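Fumarylacetoacetate hydrolase (Burkholderia xenovorans, PDB 5TI1) probably hydrolyses fumarylacetoacetate to fumarate and acetoacetate, the last step of phenylalanine and tyrosine breakdown, using a bound magnesium ion. Local coordinates at residues E327-P332 / A338-R343. Sequence-based numbering, arbitrary orientation.
Sequences EVTLRP and ASTITR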
ATOM      1  N   GLU B 327      23.407  -8.685 -11.202  1.00 37.64           N
ATOM      2  CA  GLU B 327      24.658  -8.392 -10.520  1.00 41.45           C
ATOM      3  C   GLU B 327      24.450  -7.225  -9.568  1.00 39.75           C
ATOM      4  O   GLU B 327      23.590  -6.368  -9.782  1.00 35.06           O
ATOM      5  CB  GLU B 327      25.801  -8.041 -11.496  1.00 41.10           C
ATOM      6  CG  GLU B 327      26.100  -9.124 -12.524  1.00 56.22           C
ATOM      7  CD  GLU B 327      27.412  -8.897 -13.268  1.00 61.21           C
ATOM      8  OE1 GLU B 327      28.090  -7.889 -12.985  1.00 53.72           O
ATOM      9  OE2 GLU B 327      27.758  -9.733 -14.134  1.00 61.02           O
ATOM     10  N   VAL B 328      25.251  -7.194  -8.514  1.00 36.29           N
ATOM     11  CA  VAL B 328      25.239  -6.091  -7.567  1.00 34.95           C
ATOM     12  C   VAL B 328      26.681  -5.666  -7.352  1.00 35.58           C
ATOM     13  O   VAL B 328      27.568  -6.515  -7.208  1.00 37.01           O
ATOM     14  CB  VAL B 328      24.562  -6.475  -6.234  1.00 37.58           C
ATOM     15  CG1 VAL B 328      24.651  -5.329  -5.215  1.00 37.22           C
ATOM     16  CG2 VAL B 328      23.084  -6.892  -6.473  1.00 33.60           C
ATOM     17  N   THR B 329      26.923  -4.364  -7.372  1.00 42.31           N
ATOM     18  CA  THR B 329      28.218  -3.829  -6.995  1.00 41.99           C
ATOM     19  C   THR B 329      28.055  -2.939  -5.774  1.00 37.99           C
ATOM     20  O   THR B 329      26.978  -2.378  -5.521  1.00 32.66           O
ATOM     21  CB  THR B 329      28.887  -3.056  -8.149  1.00 40.78           C
ATOM     22  OG1 THR B 329      28.141  -1.873  -8.447  1.00 37.85           O
ATOM     23  CG2 THR B 329      28.982  -3.936  -9.404  1.00 37.02           C
ATOM     24  N   LEU B 330      29.134  -2.851  -4.997  1.00 34.39           N
ATOM     25  CA  LEU B 330      29.197  -2.001  -3.819  1.00 34.41           C
ATOM     26  C   LEU B 330      30.437  -1.137  -3.962  1.00 33.86           C
ATOM     27  O   LEU B 330      31.524  -1.655  -4.233  1.00 38.06           O
ATOM     28  CB  LEU B 330      29.255  -2.834  -2.527  1.00 37.18           C
ATOM     29  CG  LEU B 330      29.082  -2.124  -1.172  1.00 37.92           C
ATOM     30  CD1 LEU B 330      28.594  -3.105  -0.122  1.00 36.83           C
ATOM     31  CD2 LEU B 330      30.363  -1.440  -0.694  1.00 33.26           C
ATOM     32  N   ARG B 331      30.279   0.170  -3.808  1.00 34.43           N
ATOM     33  CA  ARG B 331      31.430   1.064  -3.898  1.00 34.51           C
ATOM     34  C   ARG B 331      31.550   1.890  -2.628  1.00 32.45           C
ATOM     35  O   ARG B 331      30.678   2.738  -2.360  1.00 31.28           O
ATOM     36  CB  ARG B 331      31.342   1.972  -5.124  1.00 38.59           C
ATOM     37  CG  ARG B 331      32.554   2.880  -5.253  1.00 40.81           C
ATOM     38  CD  ARG B 331      32.701   3.465  -6.640  1.00 45.38           C
ATOM     39  NE  ARG B 331      31.540   4.257  -7.017  1.00 52.36           N
ATOM     40  CZ  ARG B 331      31.281   5.469  -6.541  1.00 66.60           C
ATOM     41  NH1 ARG B 331      32.101   6.030  -5.659  1.00 77.81           N
ATOM     42  NH2 ARG B 331      30.191   6.120  -6.938  1.00 65.14           N
ATOM     43  N   PRO B 332      32.574   1.645  -1.811  1.00 33.18           N
ATOM     44  CA  PRO B 332      32.851   2.528  -0.674  1.00 33.88           C
ATOM     45  C   PRO B 332      33.039   3.961  -1.135  1.00 34.66           C
ATOM     46  O   PRO B 332      33.466   4.221  -2.264  1.00 33.39           O
ATOM     47  CB  PRO B 332      34.157   1.967  -0.090  1.00 37.07           C
ATOM     48  CG  PRO B 332      34.196   0.524  -0.571  1.00 44.22           C
ATOM     49  CD  PRO B 332      33.514   0.513  -1.903  1.00 34.63           C
ATOM     50  N   ALA B 338      33.772   0.429  -8.265  1.00 40.50           N
ATOM     51  CA  ALA B 338      32.890  -0.447  -7.509  1.00 39.39           C
ATOM     52  C   ALA B 338      33.380  -1.882  -7.596  1.00 42.37           C
ATOM     53  O   ALA B 338      34.057  -2.274  -8.551  1.00 47.58           O
ATOM     54  CB  ALA B 338      31.452  -0.352  -8.026  1.00 37.22           C
ATOM     55  N   SER B 339      33.046  -2.667  -6.579  1.00 40.97           N
ATOM     56  CA  SER B 339      33.400  -4.080  -6.534  1.00 40.96           C
ATOM     57  C   SER B 339      32.130  -4.916  -6.615  1.00 38.98           C
ATOM     58  O   SER B 339      31.158  -4.648  -5.897  1.00 37.67           O
ATOM     59  CB  SER B 339      34.178  -4.400  -5.257  1.00 43.05           C
ATOM     60  OG  SER B 339      35.330  -3.576  -5.151  1.00 44.12           O
ATOM     61  N   THR B 340      32.123  -5.911  -7.495  1.00 40.19           N
ATOM     62  CA  THR B 340      30.956  -6.786  -7.583  1.00 45.31           C
ATOM     63  C   THR B 340      30.899  -7.690  -6.357  1.00 40.24           C
ATOM     64  O   THR B 340      31.910  -8.258  -5.942  1.00 41.46           O
ATOM     65  CB  THR B 340      30.998  -7.616  -8.866  1.00 50.90           C
ATOM     66  OG1 THR B 340      31.016  -6.743 -10.006  1.00 50.39           O
ATOM     67  CG2 THR B 340      29.771  -8.512  -8.951  1.00 41.23           C
ATOM     68  N   ILE B 341      29.725  -7.792  -5.745  1.00 39.13           N
ATOM     69  CA  ILE B 341      29.568  -8.594  -4.538  1.00 42.66           C
ATOM     70  C   ILE B 341      28.674  -9.808  -4.747  1.00 44.16           C
ATOM     71  O   ILE B 341      28.699 -10.723  -3.907  1.00 40.50           O
ATOM     72  CB  ILE B 341      29.040  -7.747  -3.364  1.00 37.79           C
ATOM     73  CG1 ILE B 341      27.642  -7.194  -3.684  1.00 37.43           C
ATOM     74  CG2 ILE B 341      30.060  -6.655  -3.012  1.00 37.55           C
ATOM     75  CD1 ILE B 341      26.870  -6.721  -2.458  1.00 39.20           C
ATOM     76  N   THR B 342      27.887  -9.852  -5.819  1.00 41.41           N
ATOM     77  CA  THR B 342      27.160 -11.071  -6.135  1.00 42.99           C
ATOM     78  C   THR B 342      26.787 -11.070  -7.611  1.00 45.67           C
ATOM     79  O   THR B 342      26.697 -10.011  -8.241  1.00 39.78           O
ATOM     80  CB  THR B 342      25.918 -11.226  -5.248  1.00 42.06           C
ATOM     81  OG1 THR B 342      25.381 -12.544  -5.410  1.00 42.64           O
ATOM     82  CG2 THR B 342      24.858 -10.174  -5.584  1.00 37.44           C
ATOM     83  N   ARG B 343      26.615 -12.277  -8.159  1.00 41.93           N
ATOM     84  CA  ARG B 343      26.109 -12.487  -9.513  1.00 42.39           C
ATOM     85  C   ARG B 343      25.146 -13.664  -9.454  1.00 42.82           C
ATOM     86  O   ARG B 343      25.532 -14.740  -8.997  1.00 44.08           O
ATOM     87  CB  ARG B 343      27.241 -12.785 -10.507  1.00 45.57           C
ATOM     88  CG  ARG B 343      28.331 -11.718 -10.625  1.00 46.79           C
ATOM     89  CD  ARG B 343      29.528 -12.246 -11.446  1.00 46.12           C
ATOM     90  NE  ARG B 343      30.524 -11.204 -11.704  1.00 74.97           N
ATOM     91  CZ  ARG B 343      31.465 -10.823 -10.839  1.00 73.97           C
ATOM     92  NH1 ARG B 343      31.546 -11.393  -9.642  1.00 79.09           N
ATOM     93  NH2 ARG B 343      32.323  -9.861 -11.164  1.00 65.12           N
TER
HETATM   94  O   HOH W   1      34.956  -1.061  -4.507  1.00 35.54           O
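Residues 327-332 and 338-343 form the two arms of an antiparallel beta hairpin in the C-terminal FAA hydrolase region, their strand axes 142° apart in direction. Leu330 and Ser339 make a hydrogen-bonded pair, with Ser339 N to Leu330 O at 3.0 Å and nearly straight. Beyond it the register slips by one residue: Val328 O accepts from Ile341 N (2.9 Å), whereas Val328 N donates to Thr342 O (3.2 Å). This is a classic beta bulge, with Val328 opposite both Ile341 and Thr342, and the psi of -16° at Ile341 marks the departure from extended backbone. The Ile341 side chain lies with Val328 and Leu330, its CD1 meeting Val328 CG1 at 3.8 Å and its CG2 against Leu330 CB; Leu389 and Leu392 of helix 389-392 pack on it. Strand 416-424 continues the sheet along the other edge of 327-331. On the face of Thr329 and Thr340, Thr329 CG2 approaches Thr340 OG1 to 3.5 Å. Arg331 runs its CB past Ala338 CB before its guanidinium reaches Glu416. At the far end the Glu327 carboxylate and Arg343 guanidinium planes lie 66° apart, and their salt bridge is long, Glu327 OE2 to Arg343 NE 4.0 Å, while Thr340 CG2 sits over the guanidinium centre.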